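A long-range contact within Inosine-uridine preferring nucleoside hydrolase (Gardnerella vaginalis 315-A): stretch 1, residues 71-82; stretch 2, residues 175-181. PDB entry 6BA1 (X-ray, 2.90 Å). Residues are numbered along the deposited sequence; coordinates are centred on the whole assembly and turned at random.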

# COMPACT_ATOMS: atom_id res chain seq x y z
N HIS A 71 -0.34 4.42 29.46
CA HIS A 71 -0.86 3.21 28.79
C HIS A 71 -1.69 3.58 27.56
O HIS A 71 -1.98 4.74 27.32
CB HIS A 71 -1.68 2.34 29.78
CG HIS A 71 -2.74 3.07 30.53
ND1 HIS A 71 -2.62 3.40 31.87
CD2 HIS A 71 -3.96 3.54 30.15
CE1 HIS A 71 -3.71 4.04 32.28
NE2 HIS A 71 -4.53 4.13 31.25
N ALA A 72 -2.03 2.55 26.78
CA ALA A 72 -2.79 2.73 25.53
C ALA A 72 -4.24 3.15 25.73
O ALA A 72 -4.85 2.84 26.76
CB ALA A 72 -2.72 1.46 24.70
N SER A 73 -4.77 3.88 24.74
CA SER A 73 -6.20 4.19 24.58
C SER A 73 -7.15 3.14 25.17
O SER A 73 -8.07 3.49 25.92
CB SER A 73 -6.50 4.36 23.08
OG SER A 73 -7.87 4.60 22.79
N THR A 74 -6.93 1.87 24.83
CA THR A 74 -7.82 0.76 25.20
C THR A 74 -7.16 -0.31 26.10
O THR A 74 -7.60 -1.46 26.12
CB THR A 74 -8.38 0.08 23.93
OG1 THR A 74 -7.30 -0.42 23.15
CG2 THR A 74 -9.18 1.07 23.10
N LYS A 75 -6.13 0.07 26.85
CA LYS A 75 -5.47 -0.83 27.82
C LYS A 75 -5.42 -0.17 29.21
O LYS A 75 -5.51 1.05 29.34
CB LYS A 75 -4.07 -1.21 27.35
CG LYS A 75 -4.04 -2.03 26.07
CD LYS A 75 -2.66 -2.61 25.82
CE LYS A 75 -2.50 -3.01 24.36
NZ LYS A 75 -1.19 -3.68 24.11
N ASP A 76 -5.29 -0.99 30.23
CA ASP A 76 -5.22 -0.55 31.64
C ASP A 76 -3.80 -0.16 32.03
O ASP A 76 -3.59 0.83 32.74
CB ASP A 76 -5.71 -1.62 32.62
CG ASP A 76 -7.08 -2.19 32.33
OD1 ASP A 76 -7.73 -1.76 31.31
OD2 ASP A 76 -7.41 -3.15 32.98
N SER A 77 -2.81 -0.96 31.58
CA SER A 77 -1.42 -0.82 31.96
C SER A 77 -0.48 -0.84 30.75
O SER A 77 -0.93 -0.82 29.60
CB SER A 77 -1.04 -1.96 32.93
OG SER A 77 -0.76 -3.17 32.24
N PHE A 78 0.83 -0.83 31.03
CA PHE A 78 1.85 -1.03 30.01
C PHE A 78 3.17 -1.49 30.63
O PHE A 78 3.64 -0.91 31.61
CB PHE A 78 2.07 0.26 29.21
CG PHE A 78 3.31 0.23 28.37
CD1 PHE A 78 4.48 0.86 28.79
CD2 PHE A 78 3.34 -0.46 27.16
CE1 PHE A 78 5.64 0.82 28.03
CE2 PHE A 78 4.48 -0.51 26.38
CZ PHE A 78 5.64 0.13 26.82
N GLU A 79 3.76 -2.53 30.04
CA GLU A 79 5.11 -2.99 30.37
C GLU A 79 5.97 -2.87 29.12
O GLU A 79 5.47 -3.00 28.00
CB GLU A 79 5.08 -4.45 30.81
CG GLU A 79 4.03 -4.79 31.87
CD GLU A 79 3.53 -6.24 31.75
OE1 GLU A 79 3.09 -6.61 30.64
OE2 GLU A 79 3.58 -7.00 32.76
N VAL A 80 7.27 -2.63 29.31
CA VAL A 80 8.21 -2.63 28.19
C VAL A 80 8.42 -4.08 27.76
O VAL A 80 8.71 -4.94 28.61
CB VAL A 80 9.57 -2.00 28.59
CG1 VAL A 80 10.61 -2.16 27.48
CG2 VAL A 80 9.39 -0.53 28.93
N LEU A 81 8.28 -4.36 26.47
CA LEU A 81 8.52 -5.70 25.93
C LEU A 81 10.03 -5.98 25.96
O LEU A 81 10.83 -5.06 25.76
CB LEU A 81 8.00 -5.83 24.49
CG LEU A 81 6.55 -5.48 24.18
CD1 LEU A 81 6.30 -5.42 22.68
CD2 LEU A 81 5.66 -6.49 24.88
N PRO A 82 10.43 -7.26 26.19
CA PRO A 82 11.88 -7.53 26.29
C PRO A 82 12.65 -7.32 24.97
O PRO A 82 13.86 -7.09 25.00
CB PRO A 82 11.94 -9.01 26.74
CG PRO A 82 10.53 -9.47 26.92
CD PRO A 82 9.65 -8.50 26.18
N SER A 175 1.41 -0.46 16.52
CA SER A 175 1.09 -1.67 17.28
C SER A 175 0.72 -1.40 18.73
O SER A 175 -0.22 -2.00 19.24
CB SER A 175 2.26 -2.66 17.23
OG SER A 175 2.09 -3.72 18.16
N GLN A 176 1.44 -0.48 19.37
CA GLN A 176 1.27 -0.21 20.80
C GLN A 176 -0.10 0.43 21.11
O GLN A 176 -0.67 0.18 22.18
CB GLN A 176 2.39 0.70 21.34
CG GLN A 176 3.00 0.21 22.66
CD GLN A 176 4.16 -0.72 22.46
OE1 GLN A 176 5.12 -0.41 21.73
NE2 GLN A 176 4.10 -1.89 23.11
N ASP A 177 -0.58 1.27 20.19
CA ASP A 177 -1.94 1.80 20.26
C ASP A 177 -2.50 2.02 18.84
O ASP A 177 -2.31 3.09 18.25
CB ASP A 177 -1.98 3.10 21.07
CG ASP A 177 -3.39 3.47 21.51
OD1 ASP A 177 -4.39 2.92 20.98
OD2 ASP A 177 -3.50 4.33 22.40
N PRO A 178 -3.16 0.99 18.29
CA PRO A 178 -3.81 1.09 16.99
C PRO A 178 -5.02 2.01 16.99
O PRO A 178 -5.21 2.77 16.04
CB PRO A 178 -4.25 -0.35 16.70
CG PRO A 178 -3.42 -1.20 17.58
CD PRO A 178 -3.25 -0.39 18.82
N ASP A 179 -5.83 1.94 18.04
CA ASP A 179 -7.11 2.66 18.08
C ASP A 179 -6.88 4.16 18.04
O ASP A 179 -7.64 4.89 17.40
CB ASP A 179 -7.92 2.26 19.31
CG ASP A 179 -8.17 0.77 19.38
OD1 ASP A 179 -7.21 0.03 19.65
OD2 ASP A 179 -9.32 0.35 19.15
N ALA A 180 -5.83 4.60 18.73
CA ALA A 180 -5.39 5.99 18.72
C ALA A 180 -4.95 6.42 17.33
O ALA A 180 -5.38 7.46 16.81
CB ALA A 180 -4.27 6.19 19.71
N ALA A 181 -4.08 5.62 16.73
CA ALA A 181 -3.60 5.86 15.37
C ALA A 181 -4.75 5.97 14.37
O ALA A 181 -4.72 6.83 13.49
CB ALA A 181 -2.64 4.75 14.94

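Stretch 1 has no regular helix or strand, whereas stretch 2 places Asp177 at the N-cap of a helix that starts at Pro178. The backbones come nearest at Ala72 and Asp177, with CA atoms 5.4 Å apart, and together the two stretches bury 369 Å² of surface.

His71 points its CA-to-CB bond away and makes no contact, so the interface begins at Ala72. Ala72 CB lies 3.5 Å from Gln176 O, a packing contact, and Ala72 CA is 3.6 Å from Asp177 OD2. Ala72 also opens a type I turn, closed by the backbone hydrogen bond from Lys75 N to Ala72 O at 3.1 Å.

Within that turn, Ser73 N donates to Asp177 OD2 at 2.7 Å with an N-H...O angle of 152°, the sole hydrogen bond between the stretches. The same carboxylate caps its own helix: Asp177 OD1 accepts from Ala180 N at 3.2 Å and 163°. Asp177 thus uses its two oxygens to tie the turn to the first turn of the helix. Ser73 CB, 3.1 Å from Asp177 OD2, packs tightly beside the bond.

Thr74 OG1 approaches Asp179 OD1 to 3.5 Å; the pair is polar but does not qualify as a hydrogen bond, and OD1 is satisfied elsewhere in the structure. Lys75 reaches Gln176 only with the end of its side chain, loosely: Lys75 CE is 4.3 Å from Gln176 O, and no hydrogen bond forms.

Asp76 and Ser77 lie out of reach, and contact resumes at Phe78. Phe78 CE2 is 3.6 Å from Gln176 NE2, which sits at the ring edge, near the ring plane. Glu79 and Val80 point away. Leu81 CD1 then lies 4.2 Å from Gln176 NE2, a looser van der Waals contact. Although the Gln176 CA-to-CB bond runs sideways, the end of the side chain comes nearer to stretch 1, and NE2 meets both residues.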